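Local atomic coordinates of lipoprotein (Colwellia psychrerythraea, PDB entry 3O0Y), a protein that is of unknown function but is probably a lipid-anchored bacterial protein whose family is related to the zinc metallopeptidases. Residues Y35-Q40 against L84-T89; A340-P345 against P428-K433; L432-Y437 against L495-A500. All coordinates share one frame; numbering follows the deposited sequence.

Contact 1: residues Y35-Q40 against L84-T89; sequences YLQAKQ and LSISNT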
ATOM      1  N   TYR A  35      -4.335  19.835  14.011  1.00  7.91           N
ATOM      2  CA  TYR A  35      -4.506  18.923  12.863  1.00  7.71           C
ATOM      3  C   TYR A  35      -3.835  19.480  11.641  1.00  7.33           C
ATOM      4  O   TYR A  35      -3.183  18.761  10.862  1.00  7.77           O
ATOM      5  CB  TYR A  35      -5.966  18.712  12.526  1.00  8.69           C
ATOM      6  CG  TYR A  35      -6.905  18.158  13.634  1.00  7.64           C
ATOM      7  CD1 TYR A  35      -6.435  17.481  14.741  1.00  7.39           C
ATOM      8  CD2 TYR A  35      -8.243  18.381  13.541  1.00  6.36           C
ATOM      9  CE1 TYR A  35      -7.287  17.061  15.719  1.00  5.89           C
ATOM     10  CE2 TYR A  35      -9.135  17.921  14.501  1.00  9.62           C
ATOM     11  CZ  TYR A  35      -8.667  17.228  15.592  1.00  7.19           C
ATOM     12  OH  TYR A  35      -9.517  16.793  16.633  1.00  7.42           O
ATOM     13  N   LEU A  36      -3.917  20.797  11.483  1.00  7.72           N
ATOM     14  CA  LEU A  36      -3.171  21.505  10.446  1.00  8.68           C
ATOM     15  C   LEU A  36      -1.681  21.424  10.612  1.00  8.28           C
ATOM     16  O   LEU A  36      -0.913  21.196   9.640  1.00  9.44           O
ATOM     17  CB  LEU A  36      -3.621  22.959  10.388  1.00  9.51           C
ATOM     18  CG  LEU A  36      -3.089  23.726   9.144  1.00 12.14           C
ATOM     19  CD1 LEU A  36      -3.670  23.152   7.772  1.00 14.06           C
ATOM     20  CD2 LEU A  36      -3.464  25.230   9.291  1.00 17.67           C
ATOM     21  N   GLN A  37      -1.227  21.608  11.856  1.00  8.95           N
ATOM     22  CA  GLN A  37       0.176  21.531  12.133  1.00  8.93           C
ATOM     23  C   GLN A  37       0.761  20.133  11.805  1.00 10.59           C
ATOM     24  O   GLN A  37       1.864  20.003  11.281  1.00  9.82           O
ATOM     25  CB  GLN A  37       0.424  21.862  13.584  1.00 10.01           C
ATOM     26  CG  GLN A  37       1.912  21.853  13.925  1.00 12.07           C
ATOM     27  CD  GLN A  37       2.171  21.965  15.458  1.00 18.92           C
ATOM     28  OE1 GLN A  37       1.254  22.266  16.252  1.00 19.50           O
ATOM     29  NE2 GLN A  37       3.412  21.642  15.874  1.00 18.69           N
ATOM     30  N   ALA A  38       0.035  19.089  12.177  1.00  9.31           N
ATOM     31  CA  ALA A  38       0.383  17.719  11.780  1.00  9.37           C
ATOM     32  C   ALA A  38       0.494  17.532  10.267  1.00  8.62           C
ATOM     33  O   ALA A  38       1.493  17.002   9.784  1.00  8.94           O
ATOM     34  CB  ALA A  38      -0.601  16.657  12.388  1.00  8.52           C
ATOM     35  N   LYS A  39      -0.541  17.953   9.548  1.00  9.23           N
ATOM     36  CA  LYS A  39      -0.467  17.884   8.100  1.00  8.39           C
ATOM     37  C   LYS A  39       0.784  18.584   7.537  1.00  8.94           C
ATOM     38  O   LYS A  39       1.518  17.995   6.744  1.00  9.77           O
ATOM     39  CB  LYS A  39      -1.717  18.532   7.557  1.00  8.84           C
ATOM     40  CG  LYS A  39      -1.637  18.715   6.050  1.00 11.25           C
ATOM     41  CD  LYS A  39      -2.876  19.427   5.602  1.00 18.03           C
ATOM     42  CE  LYS A  39      -2.744  20.725   5.091  1.00 24.88           C
ATOM     43  NZ  LYS A  39      -3.932  21.160   4.178  1.00 22.27           N
ATOM     44  N   GLN A  40       1.012  19.836   7.941  1.00  8.38           N
ATOM     45  CA  GLN A  40       2.042  20.676   7.321  1.00 10.89           C
ATOM     46  C   GLN A  40       3.441  20.190   7.705  1.00 11.47           C
ATOM     47  O   GLN A  40       4.348  20.142   6.861  1.00 11.23           O
ATOM     48  CB  GLN A  40       1.796  22.158   7.641  1.00 10.60           C
ATOM     49  CG  GLN A  40       0.472  22.636   7.037  1.00 12.43           C
ATOM     50  CD  GLN A  40       0.264  24.116   7.051  1.00 16.30           C
ATOM     51  OE1 GLN A  40       0.714  24.816   7.953  1.00 17.10           O
ATOM     52  NE2 GLN A  40      -0.497  24.598   6.075  1.00 16.98           N
ATOM     53  N   LEU A  84       4.548  13.115  17.920  1.00  8.29           N
ATOM     54  CA  LEU A  84       4.152  12.523  19.219  1.00  9.31           C
ATOM     55  C   LEU A  84       3.628  13.637  20.179  1.00  9.92           C
ATOM     56  O   LEU A  84       2.624  13.489  20.851  1.00  9.78           O
ATOM     57  CB  LEU A  84       5.362  11.775  19.828  1.00  9.81           C
ATOM     58  CG  LEU A  84       4.976  10.943  21.048  1.00 11.81           C
ATOM     59  CD1 LEU A  84       3.869   9.906  20.684  1.00 15.51           C
ATOM     60  CD2 LEU A  84       6.205  10.221  21.635  1.00 14.38           C
ATOM     61  N   SER A  85       4.285  14.781  20.181  1.00  9.47           N
ATOM     62  CA  SER A  85       3.843  15.940  20.977  1.00 11.78           C
ATOM     63  C   SER A  85       2.454  16.382  20.551  1.00  9.99           C
ATOM     64  O   SER A  85       1.591  16.575  21.372  1.00 10.44           O
ATOM     65  CB  SER A  85       4.795  17.104  20.797  1.00 12.97           C
ATOM     66  OG  SER A  85       5.961  16.705  21.521  1.00 23.77           O
ATOM     67  N   ILE A  86       2.249  16.433  19.247  1.00  8.37           N
ATOM     68  CA  ILE A  86       0.934  16.792  18.723  1.00  7.95           C
ATOM     69  C   ILE A  86      -0.136  15.779  19.161  1.00  7.45           C
ATOM     70  O   ILE A  86      -1.205  16.169  19.611  1.00  9.15           O
ATOM     71  CB  ILE A  86       0.930  16.970  17.207  1.00  9.78           C
ATOM     72  CG1 ILE A  86       1.687  18.223  16.779  1.00 14.11           C
ATOM     73  CG2 ILE A  86      -0.478  17.050  16.659  1.00 10.55           C
ATOM     74  CD1 ILE A  86       1.984  18.240  15.291  1.00 10.11           C
ATOM     75  N   SER A  87       0.166  14.484  19.038  1.00  6.49           N
ATOM     76  CA  SER A  87      -0.728  13.427  19.418  1.00  7.94           C
ATOM     77  C   SER A  87      -1.122  13.562  20.873  1.00  7.68           C
ATOM     78  O   SER A  87      -2.279  13.471  21.205  1.00  7.71           O
ATOM     79  CB  SER A  87      -0.026  12.060  19.196  1.00  8.61           C
ATOM     80  OG  SER A  87      -0.859  11.000  19.528  1.00  8.83           O
ATOM     81  N   ASN A  88      -0.133  13.782  21.763  1.00  7.41           N
ATOM     82  CA  ASN A  88      -0.408  13.858  23.165  1.00  8.72           C
ATOM     83  C   ASN A  88      -1.244  15.133  23.507  1.00  9.47           C
ATOM     84  O   ASN A  88      -2.105  15.092  24.361  1.00  9.04           O
ATOM     85  CB  ASN A  88       0.934  13.803  23.940  1.00  9.80           C
ATOM     86  CG  ASN A  88       1.430  12.415  24.056  1.00 11.17           C
ATOM     87  OD1 ASN A  88       0.627  11.471  24.037  1.00 16.58           O
ATOM     88  ND2 ASN A  88       2.779  12.247  24.160  1.00 16.92           N
ATOM     89  N   THR A  89      -1.016  16.227  22.829  1.00  7.93           N
ATOM     90  CA  THR A  89      -1.744  17.483  23.104  1.00  7.83           C
ATOM     91  C   THR A  89      -3.194  17.276  22.648  1.00  7.76           C
ATOM     92  O   THR A  89      -4.145  17.582  23.409  1.00  8.58           O
ATOM     93  CB  THR A  89      -1.117  18.645  22.372  1.00  8.64           C
ATOM     94  OG1 THR A  89       0.229  18.802  22.863  1.00  9.57           O
ATOM     95  CG2 THR A  89      -1.944  19.920  22.594  1.00  8.84           C
TER
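Ile86 pushes its terminal methyl into the angle between Gln37 and Ala38, and this one side chain carries the contact. Its CD1 lies 3.7 Å from the amide carbon CD of Gln37. The same Ile86 CD1 is 3.8 Å from the backbone N of Ala38, with the methyl of that alanine a little farther off. Behind the methyl, Ile86 CG1 lies against the flat side of the Gln37 amide, 3.9 Å from NE2, and the two side chains cross obliquely. Gln37 gets there by holding CG anti to its backbone N (chi1 -178°) and staying extended beyond it, which carries the amide over to the neighbouring helix. The polar end is also held: NE2 hydrogen-bonds to Glu82, one turn before Ile86 on the isoleucine's own helix, so aliphatic packing and a polar tie work side by side. Putting an alanine here would probably leave Glu82 without this amide mate and uncover one flank of the Ile86 methyl. Farther out, Thr113 of helix 100-117 touches both Ala38 and Ser87, and Ser87 OG hydrogen-bonds to the carbonyl of Ala110. Leu460 reaches Ala38 from another part of the chain. The result is plain helix-to-helix packing: helices 27-44 and 73-92 meet through Ile86, set between Ala38 and the chain and amide of Gln37, while helix 100-117 packs against both.

Contact 2: residues A340-P345 against P428-K433; sequences ALNEEP and PKFGLK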
ATOM      1  N   ALA A 340      -3.248 -26.940 -11.873  1.00  9.04           N
ATOM      2  CA  ALA A 340      -3.685 -27.632 -13.059  1.00  8.09           C
ATOM      3  C   ALA A 340      -4.579 -26.724 -13.921  1.00  8.67           C
ATOM      4  O   ALA A 340      -4.388 -26.651 -15.133  1.00  7.18           O
ATOM      5  CB  ALA A 340      -4.518 -28.940 -12.695  1.00  7.21           C
ATOM      6  N   LEU A 341      -5.482 -25.985 -13.300  1.00  7.57           N
ATOM      7  CA  LEU A 341      -6.340 -25.136 -14.071  1.00  7.95           C
ATOM      8  C   LEU A 341      -5.502 -24.056 -14.751  1.00  8.57           C
ATOM      9  O   LEU A 341      -5.816 -23.646 -15.826  1.00  9.61           O
ATOM     10  CB  LEU A 341      -7.416 -24.487 -13.200  1.00  8.36           C
ATOM     11  CG  LEU A 341      -8.533 -25.408 -12.679  1.00 10.45           C
ATOM     12  CD1 LEU A 341      -9.337 -24.746 -11.537  1.00 10.01           C
ATOM     13  CD2 LEU A 341      -9.444 -25.912 -13.785  1.00  8.11           C
ATOM     14  N   ASN A 342      -4.492 -23.521 -14.069  1.00  7.99           N
ATOM     15  CA  ASN A 342      -3.691 -22.440 -14.631  1.00  9.22           C
ATOM     16  C   ASN A 342      -2.941 -22.921 -15.896  1.00 10.01           C
ATOM     17  O   ASN A 342      -2.495 -22.083 -16.675  1.00 13.44           O
ATOM     18  CB  ASN A 342      -2.750 -22.002 -13.556  1.00 10.45           C
ATOM     19  CG  ASN A 342      -2.290 -20.540 -13.639  1.00 14.42           C
ATOM     20  OD1 ASN A 342      -2.043 -19.980 -14.725  1.00 17.78           O
ATOM     21  ND2 ASN A 342      -1.996 -19.992 -12.456  1.00 17.09           N
ATOM     22  N   GLU A 343      -2.876 -24.229 -16.168  1.00 10.11           N
ATOM     23  CA  GLU A 343      -2.228 -24.747 -17.360  1.00 10.81           C
ATOM     24  C   GLU A 343      -3.152 -24.880 -18.537  1.00  9.16           C
ATOM     25  O   GLU A 343      -2.686 -25.036 -19.682  1.00  8.64           O
ATOM     26  CB  GLU A 343      -1.566 -26.088 -17.093  1.00 13.01           C
ATOM     27  CG  GLU A 343      -0.751 -26.136 -15.823  1.00 19.69           C
ATOM     28  CD  GLU A 343       0.667 -25.728 -15.967  1.00 35.03           C
ATOM     29  OE1 GLU A 343       0.970 -25.125 -17.048  1.00 37.90           O
ATOM     30  OE2 GLU A 343       1.459 -26.018 -14.986  1.00 37.76           O
ATOM     31  N   GLU A 344      -4.474 -24.725 -18.338  1.00  7.26           N
ATOM     32  CA  GLU A 344      -5.362 -24.998 -19.425  1.00  6.92           C
ATOM     33  C   GLU A 344      -5.550 -23.847 -20.370  1.00  7.62           C
ATOM     34  O   GLU A 344      -5.646 -22.695 -19.942  1.00  6.06           O
ATOM     35  CB  GLU A 344      -6.750 -25.416 -18.886  1.00  8.63           C
ATOM     36  CG  GLU A 344      -6.669 -26.682 -18.017  1.00  7.70           C
ATOM     37  CD  GLU A 344      -8.011 -27.108 -17.400  1.00 11.92           C
ATOM     38  OE1 GLU A 344      -9.040 -26.400 -17.642  1.00 12.07           O
ATOM     39  OE2 GLU A 344      -7.984 -28.149 -16.642  1.00 10.35           O
ATOM     40  N   PRO A 345      -5.607 -24.137 -21.687  1.00  7.69           N
ATOM     41  CA  PRO A 345      -5.645 -23.042 -22.590  1.00  9.63           C
ATOM     42  C   PRO A 345      -6.848 -22.094 -22.462  1.00  9.65           C
ATOM     43  O   PRO A 345      -6.745 -20.912 -22.809  1.00  9.81           O
ATOM     44  CB  PRO A 345      -5.612 -23.698 -23.991  1.00 11.33           C
ATOM     45  CG  PRO A 345      -5.776 -25.098 -23.785  1.00 10.68           C
ATOM     46  CD  PRO A 345      -5.484 -25.431 -22.374  1.00 10.51           C
ATOM     47  N   PRO A 428      -3.921 -15.751 -15.106  1.00  8.46           N
ATOM     48  CA  PRO A 428      -4.958 -16.670 -15.551  1.00  8.37           C
ATOM     49  C   PRO A 428      -6.300 -15.952 -15.600  1.00  7.14           C
ATOM     50  O   PRO A 428      -6.656 -15.132 -14.748  1.00  7.07           O
ATOM     51  CB  PRO A 428      -4.981 -17.741 -14.460  1.00  8.05           C
ATOM     52  CG  PRO A 428      -4.452 -17.088 -13.218  1.00 11.44           C
ATOM     53  CD  PRO A 428      -3.377 -16.117 -13.782  1.00  9.73           C
ATOM     54  N   LYS A 429      -7.105 -16.299 -16.586  1.00  6.96           N
ATOM     55  CA  LYS A 429      -8.351 -15.601 -16.736  1.00  6.69           C
ATOM     56  C   LYS A 429      -9.250 -15.630 -15.511  1.00  8.62           C
ATOM     57  O   LYS A 429     -10.028 -14.672 -15.308  1.00  9.63           O
ATOM     58  CB  LYS A 429      -9.135 -16.085 -17.922  1.00  6.65           C
ATOM     59  CG  LYS A 429      -8.351 -15.883 -19.280  1.00  8.26           C
ATOM     60  CD  LYS A 429      -9.275 -16.141 -20.453  1.00 12.44           C
ATOM     61  CE  LYS A 429      -8.534 -16.006 -21.798  1.00 17.11           C
ATOM     62  NZ  LYS A 429      -9.462 -16.132 -22.957  1.00 21.77           N
ATOM     63  N   PHE A 430      -9.221 -16.737 -14.802  1.00  5.85           N
ATOM     64  CA  PHE A 430     -10.112 -16.948 -13.613  1.00  6.74           C
ATOM     65  C   PHE A 430      -9.732 -16.106 -12.396  1.00  8.93           C
ATOM     66  O   PHE A 430     -10.435 -16.114 -11.410  1.00  8.88           O
ATOM     67  CB  PHE A 430     -10.182 -18.422 -13.241  1.00  7.37           C
ATOM     68  CG  PHE A 430      -8.857 -19.087 -12.969  1.00  6.60           C
ATOM     69  CD1 PHE A 430      -8.159 -18.834 -11.812  1.00  9.83           C
ATOM     70  CD2 PHE A 430      -8.350 -20.039 -13.850  1.00  7.28           C
ATOM     71  CE1 PHE A 430      -6.994 -19.460 -11.520  1.00 13.35           C
ATOM     72  CE2 PHE A 430      -7.130 -20.696 -13.581  1.00  7.99           C
ATOM     73  CZ  PHE A 430      -6.457 -20.436 -12.432  1.00 10.11           C
ATOM     74  N   GLY A 431      -8.584 -15.415 -12.456  1.00  7.23           N
ATOM     75  CA  GLY A 431      -8.183 -14.541 -11.358  1.00  7.64           C
ATOM     76  C   GLY A 431      -8.357 -13.049 -11.573  1.00  7.12           C
ATOM     77  O   GLY A 431      -8.172 -12.239 -10.646  1.00  7.43           O
ATOM     78  N   LEU A 432      -8.730 -12.668 -12.789  1.00  6.27           N
ATOM     79  CA  LEU A 432      -8.769 -11.262 -13.133  1.00  6.39           C
ATOM     80  C   LEU A 432      -9.956 -10.481 -12.591  1.00  6.30           C
ATOM     81  O   LEU A 432      -9.802  -9.296 -12.306  1.00  5.29           O
ATOM     82  CB  LEU A 432      -8.636 -11.120 -14.631  1.00  6.43           C
ATOM     83  CG  LEU A 432      -8.466  -9.731 -15.222  1.00 12.44           C
ATOM     84  CD1 LEU A 432      -7.199  -9.053 -14.672  1.00 18.68           C
ATOM     85  CD2 LEU A 432      -8.368  -9.824 -16.841  1.00 18.20           C
ATOM     86  N   LYS A 433     -11.143 -11.079 -12.524  1.00  4.89           N
ATOM     87  CA  LYS A 433     -12.284 -10.360 -11.969  1.00  5.97           C
ATOM     88  C   LYS A 433     -11.981  -9.965 -10.534  1.00  6.15           C
ATOM     89  O   LYS A 433     -12.081  -8.772 -10.170  1.00  6.17           O
ATOM     90  CB  LYS A 433     -13.571 -11.210 -12.023  1.00  8.53           C
ATOM     91  CG  LYS A 433     -14.311 -11.166 -13.308  1.00  9.71           C
ATOM     92  CD  LYS A 433     -15.638 -12.008 -13.150  1.00  9.35           C
ATOM     93  CE  LYS A 433     -16.462 -12.054 -14.365  1.00 13.92           C
ATOM     94  NZ  LYS A 433     -17.614 -12.997 -14.267  1.00  7.87           N
TER
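Phe430 brings the CE2 and CZ rim of its ring up against Leu341 CB and the backbone N of Asn342, near the end of helix 334-342, while Pro428 overlaps one of its faces. The contact joins that helix to the turn leading into helix 432-439, which ends in a His-Glu pair that probably belongs to a metallopeptidase-like motif, in keeping with the family's kinship to the metallopeptidases. Leu341 CB comes obliquely to the ring, 3.8 Å from Phe430 CE2. The Asn342 backbone meets the rim instead: its N lies in the ring plane at the edge, 3.9 Å from CE2, and the carbonyl O of Leu341 is at the edge too. That carbonyl also accepts the backbone N-H of Glu344, so the turn of chain is already fixed where the ring abuts it. CG of Phe430 sits between the backbone N and the carbonyl carbon (chi1 56°), a crowded position that folds the ring back over its own loop; Pro428 CB stands 3.6 Å above one face, toward the rim. Phe347 meets Phe430 edge-to-face, while Phe492 and Gln499 of helix 491-515 also touch it, and a glycerol, probably from the crystallisation liquor, lies about 4 Å away. No hydrogen bond links the two segments. The loop is braced within itself by Gly431 N bonding to Pro428 O at 3.0 Å. Pro428 works in both directions, since besides covering the phenylalanine it packs against Asn342, whose side chain has CG anti to the backbone N (chi1 -153°) and lies across the proline, with Asn342 CG 4.0 Å from Pro428 CB.

Contact 3: residues L432-Y437 against L495-A500; sequences LKTLTY and LGRLQA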
ATOM      1  N   LEU A 432      -8.730 -12.668 -12.789  1.00  6.27           N
ATOM      2  CA  LEU A 432      -8.769 -11.262 -13.133  1.00  6.39           C
ATOM      3  C   LEU A 432      -9.956 -10.481 -12.591  1.00  6.30           C
ATOM      4  O   LEU A 432      -9.802  -9.296 -12.306  1.00  5.29           O
ATOM      5  CB  LEU A 432      -8.636 -11.120 -14.631  1.00  6.43           C
ATOM      6  CG  LEU A 432      -8.466  -9.731 -15.222  1.00 12.44           C
ATOM      7  CD1 LEU A 432      -7.199  -9.053 -14.672  1.00 18.68           C
ATOM      8  CD2 LEU A 432      -8.368  -9.824 -16.841  1.00 18.20           C
ATOM      9  N   LYS A 433     -11.143 -11.079 -12.524  1.00  4.89           N
ATOM     10  CA  LYS A 433     -12.284 -10.360 -11.969  1.00  5.97           C
ATOM     11  C   LYS A 433     -11.981  -9.965 -10.534  1.00  6.15           C
ATOM     12  O   LYS A 433     -12.081  -8.772 -10.170  1.00  6.17           O
ATOM     13  CB  LYS A 433     -13.571 -11.210 -12.023  1.00  8.53           C
ATOM     14  CG  LYS A 433     -14.311 -11.166 -13.308  1.00  9.71           C
ATOM     15  CD  LYS A 433     -15.638 -12.008 -13.150  1.00  9.35           C
ATOM     16  CE  LYS A 433     -16.462 -12.054 -14.365  1.00 13.92           C
ATOM     17  NZ  LYS A 433     -17.614 -12.997 -14.267  1.00  7.87           N
ATOM     18  N   THR A 434     -11.513 -10.917  -9.697  1.00  6.46           N
ATOM     19  CA  THR A 434     -11.361 -10.578  -8.287  1.00  5.07           C
ATOM     20  C   THR A 434     -10.316  -9.489  -8.091  1.00  6.76           C
ATOM     21  O   THR A 434     -10.470  -8.580  -7.260  1.00  7.12           O
ATOM     22  CB  THR A 434     -11.151 -11.811  -7.400  1.00  6.08           C
ATOM     23  OG1 THR A 434     -11.592 -11.460  -6.064  1.00  5.82           O
ATOM     24  CG2 THR A 434      -9.690 -12.334  -7.458  1.00  7.34           C
ATOM     25  N   LEU A 435      -9.242  -9.561  -8.886  1.00  6.11           N
ATOM     26  CA  LEU A 435      -8.173  -8.534  -8.816  1.00  5.23           C
ATOM     27  C   LEU A 435      -8.755  -7.183  -9.187  1.00  7.14           C
ATOM     28  O   LEU A 435      -8.456  -6.156  -8.562  1.00  7.63           O
ATOM     29  CB  LEU A 435      -7.033  -8.899  -9.700  1.00  7.63           C
ATOM     30  CG  LEU A 435      -5.874  -7.912  -9.722  1.00  5.98           C
ATOM     31  CD1 LEU A 435      -5.250  -7.899  -8.272  1.00 11.93           C
ATOM     32  CD2 LEU A 435      -4.857  -8.320 -10.789  1.00  6.94           C
ATOM     33  N   THR A 436      -9.607  -7.192 -10.204  1.00  5.84           N
ATOM     34  CA  THR A 436     -10.164  -5.969 -10.726  1.00  7.24           C
ATOM     35  C   THR A 436     -11.170  -5.324  -9.741  1.00  7.10           C
ATOM     36  O   THR A 436     -11.223  -4.062  -9.574  1.00  6.93           O
ATOM     37  CB  THR A 436     -10.778  -6.208 -12.097  1.00  7.20           C
ATOM     38  OG1 THR A 436      -9.759  -6.639 -13.023  1.00  7.87           O
ATOM     39  CG2 THR A 436     -11.556  -5.008 -12.594  1.00  6.52           C
ATOM     40  N   TYR A 437     -11.930  -6.174  -9.041  1.00  6.82           N
ATOM     41  CA  TYR A 437     -12.777  -5.664  -7.984  1.00  7.55           C
ATOM     42  C   TYR A 437     -12.032  -5.136  -6.821  1.00  7.48           C
ATOM     43  O   TYR A 437     -12.415  -4.108  -6.214  1.00  8.72           O
ATOM     44  CB  TYR A 437     -13.837  -6.700  -7.591  1.00  6.14           C
ATOM     45  CG  TYR A 437     -14.671  -7.257  -8.732  1.00  6.08           C
ATOM     46  CD1 TYR A 437     -15.075  -6.485  -9.826  1.00  6.63           C
ATOM     47  CD2 TYR A 437     -15.031  -8.601  -8.758  1.00  5.11           C
ATOM     48  CE1 TYR A 437     -15.767  -7.006 -10.840  1.00  7.93           C
ATOM     49  CE2 TYR A 437     -15.779  -9.101  -9.749  1.00  6.20           C
ATOM     50  CZ  TYR A 437     -16.140  -8.334 -10.809  1.00  7.24           C
ATOM     51  OH  TYR A 437     -16.840  -8.896 -11.893  1.00  7.99           O
ATOM     52  N   LEU A 495     -13.825 -19.438  -8.092  1.00  5.58           N
ATOM     53  CA  LEU A 495     -12.609 -20.037  -7.525  1.00  5.98           C
ATOM     54  C   LEU A 495     -11.423 -19.131  -7.463  1.00  7.27           C
ATOM     55  O   LEU A 495     -10.661 -19.183  -6.472  1.00  7.37           O
ATOM     56  CB  LEU A 495     -12.247 -21.325  -8.288  1.00  5.95           C
ATOM     57  CG  LEU A 495     -13.113 -22.567  -8.097  1.00  6.66           C
ATOM     58  CD1 LEU A 495     -12.838 -23.671  -9.154  1.00  5.37           C
ATOM     59  CD2 LEU A 495     -12.879 -23.152  -6.644  1.00  5.84           C
ATOM     60  N   GLY A 496     -11.278 -18.260  -8.451  1.00  7.17           N
ATOM     61  CA  GLY A 496     -10.245 -17.246  -8.387  1.00  6.66           C
ATOM     62  C   GLY A 496     -10.447 -16.248  -7.211  1.00  6.75           C
ATOM     63  O   GLY A 496      -9.470 -15.888  -6.525  1.00  7.01           O
ATOM     64  N   ARG A 497     -11.691 -15.833  -6.981  1.00  6.66           N
ATOM     65  CA  ARG A 497     -12.007 -15.030  -5.843  1.00  5.55           C
ATOM     66  C   ARG A 497     -11.672 -15.732  -4.547  1.00  4.35           C
ATOM     67  O   ARG A 497     -11.006 -15.141  -3.688  1.00  7.09           O
ATOM     68  CB  ARG A 497     -13.468 -14.653  -5.788  1.00  6.25           C
ATOM     69  CG  ARG A 497     -13.927 -13.981  -4.547  1.00  8.19           C
ATOM     70  CD  ARG A 497     -15.469 -13.815  -4.610  1.00  8.91           C
ATOM     71  NE  ARG A 497     -16.173 -15.074  -4.449  1.00  8.04           N
ATOM     72  CZ  ARG A 497     -16.664 -15.568  -3.303  1.00  8.50           C
ATOM     73  NH1 ARG A 497     -16.502 -14.972  -2.183  1.00 11.64           N
ATOM     74  NH2 ARG A 497     -17.467 -16.621  -3.304  1.00  8.83           N
ATOM     75  N   LEU A 498     -12.070 -17.003  -4.457  1.00  4.48           N
ATOM     76  CA  LEU A 498     -11.829 -17.748  -3.210  1.00  4.65           C
ATOM     77  C   LEU A 498     -10.325 -18.012  -3.046  1.00  5.51           C
ATOM     78  O   LEU A 498      -9.836 -17.951  -1.915  1.00  5.76           O
ATOM     79  CB  LEU A 498     -12.642 -19.039  -3.191  1.00  4.55           C
ATOM     80  CG  LEU A 498     -14.156 -18.795  -3.060  1.00  4.98           C
ATOM     81  CD1 LEU A 498     -14.890 -20.103  -3.480  1.00  8.52           C
ATOM     82  CD2 LEU A 498     -14.455 -18.416  -1.633  1.00  7.65           C
ATOM     83  N   GLN A 499      -9.575 -18.253  -4.146  1.00  6.36           N
ATOM     84  CA  GLN A 499      -8.140 -18.394  -4.077  1.00  7.15           C
ATOM     85  C   GLN A 499      -7.464 -17.150  -3.518  1.00  6.42           C
ATOM     86  O   GLN A 499      -6.538 -17.263  -2.707  1.00  6.44           O
ATOM     87  CB  GLN A 499      -7.548 -18.661  -5.421  1.00  6.81           C
ATOM     88  CG  GLN A 499      -6.085 -18.945  -5.410  1.00  8.66           C
ATOM     89  CD  GLN A 499      -5.557 -19.210  -6.833  1.00 14.73           C
ATOM     90  OE1 GLN A 499      -6.011 -18.559  -7.804  1.00 17.94           O
ATOM     91  NE2 GLN A 499      -4.558 -20.111  -6.944  1.00 16.71           N
ATOM     92  N   ALA A 500      -7.935 -16.004  -3.929  1.00  4.86           N
ATOM     93  CA  ALA A 500      -7.395 -14.685  -3.454  1.00  6.65           C
ATOM     94  C   ALA A 500      -7.739 -14.520  -1.950  1.00  6.50           C
ATOM     95  O   ALA A 500      -6.939 -14.020  -1.190  1.00  7.71           O
ATOM     96  CB  ALA A 500      -7.949 -13.557  -4.303  1.00  6.09           C
TER
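Thr434 and Arg497 make the closest approach of helices 432-439 and 491-515 here, and the packing around them is chiefly van der Waals. The hydroxyl oxygen of Thr434 lies 3.6 Å from Arg497 CA and the side chains cross at about a right angle, so the threonine rests on the root of the arginine rather than on its charged end. The other branch, Thr434 CG2, sits between the carbonyl O of Gly496 (3.7 Å) and, one turn on, Ala500 CB (3.8 Å). With a glycine and an alanine bordering the threonine, the backbones come close: 5.1 Å separates Thr434 CA from Arg497 CA. The axes of the short segments are inclined by 56°. The polar contacts lead elsewhere. Having OG1 anti to the backbone N (chi1 -155°) points it to Glu478 of helix 467-483, with which it hydrogen-bonds; Glu478 also touches Ala500, so that a third helix closes on the pair. Arg497 bends at its third torsion (72°) away from the threonine; NH2 forms a salt bridge to Asp494, and NH1 hydrogen-bonds to a Tris molecule, probably from the crystallisation liquor. On the far flank, Thr436 OG1 bonds to Leu432 O at 2.8 Å, one face of that carbonyl taking the hydroxyl and the other the backbone N-H of Thr436. This is a close helix crossing within a helical core, in which Gly496 and Ala500 let helix 432-439 come near helix 491-515.

In the fold
Contacts 2 and 3 are neighbours, their centres about 11 Å apart, and they share Leu432 and Lys433. Segment 428-433 packs on segment 340-345 just before helix 432-439, and Thr434 at the start of that helix packs on segment 495-500. Phe430 CE1 and Gln499 OE1 touch at 3.9 Å, a packing contact between the two. Glycerol near contact 2 and Tris near contact 3, both probably from the crystallisation liquor, may mark pockets. Contact 1 stands apart on the opposite side of the chain's centre, with its centre about 49 Å from that of contact 2 and about 40 Å from that of contact 3, and packs helices near the N-terminus.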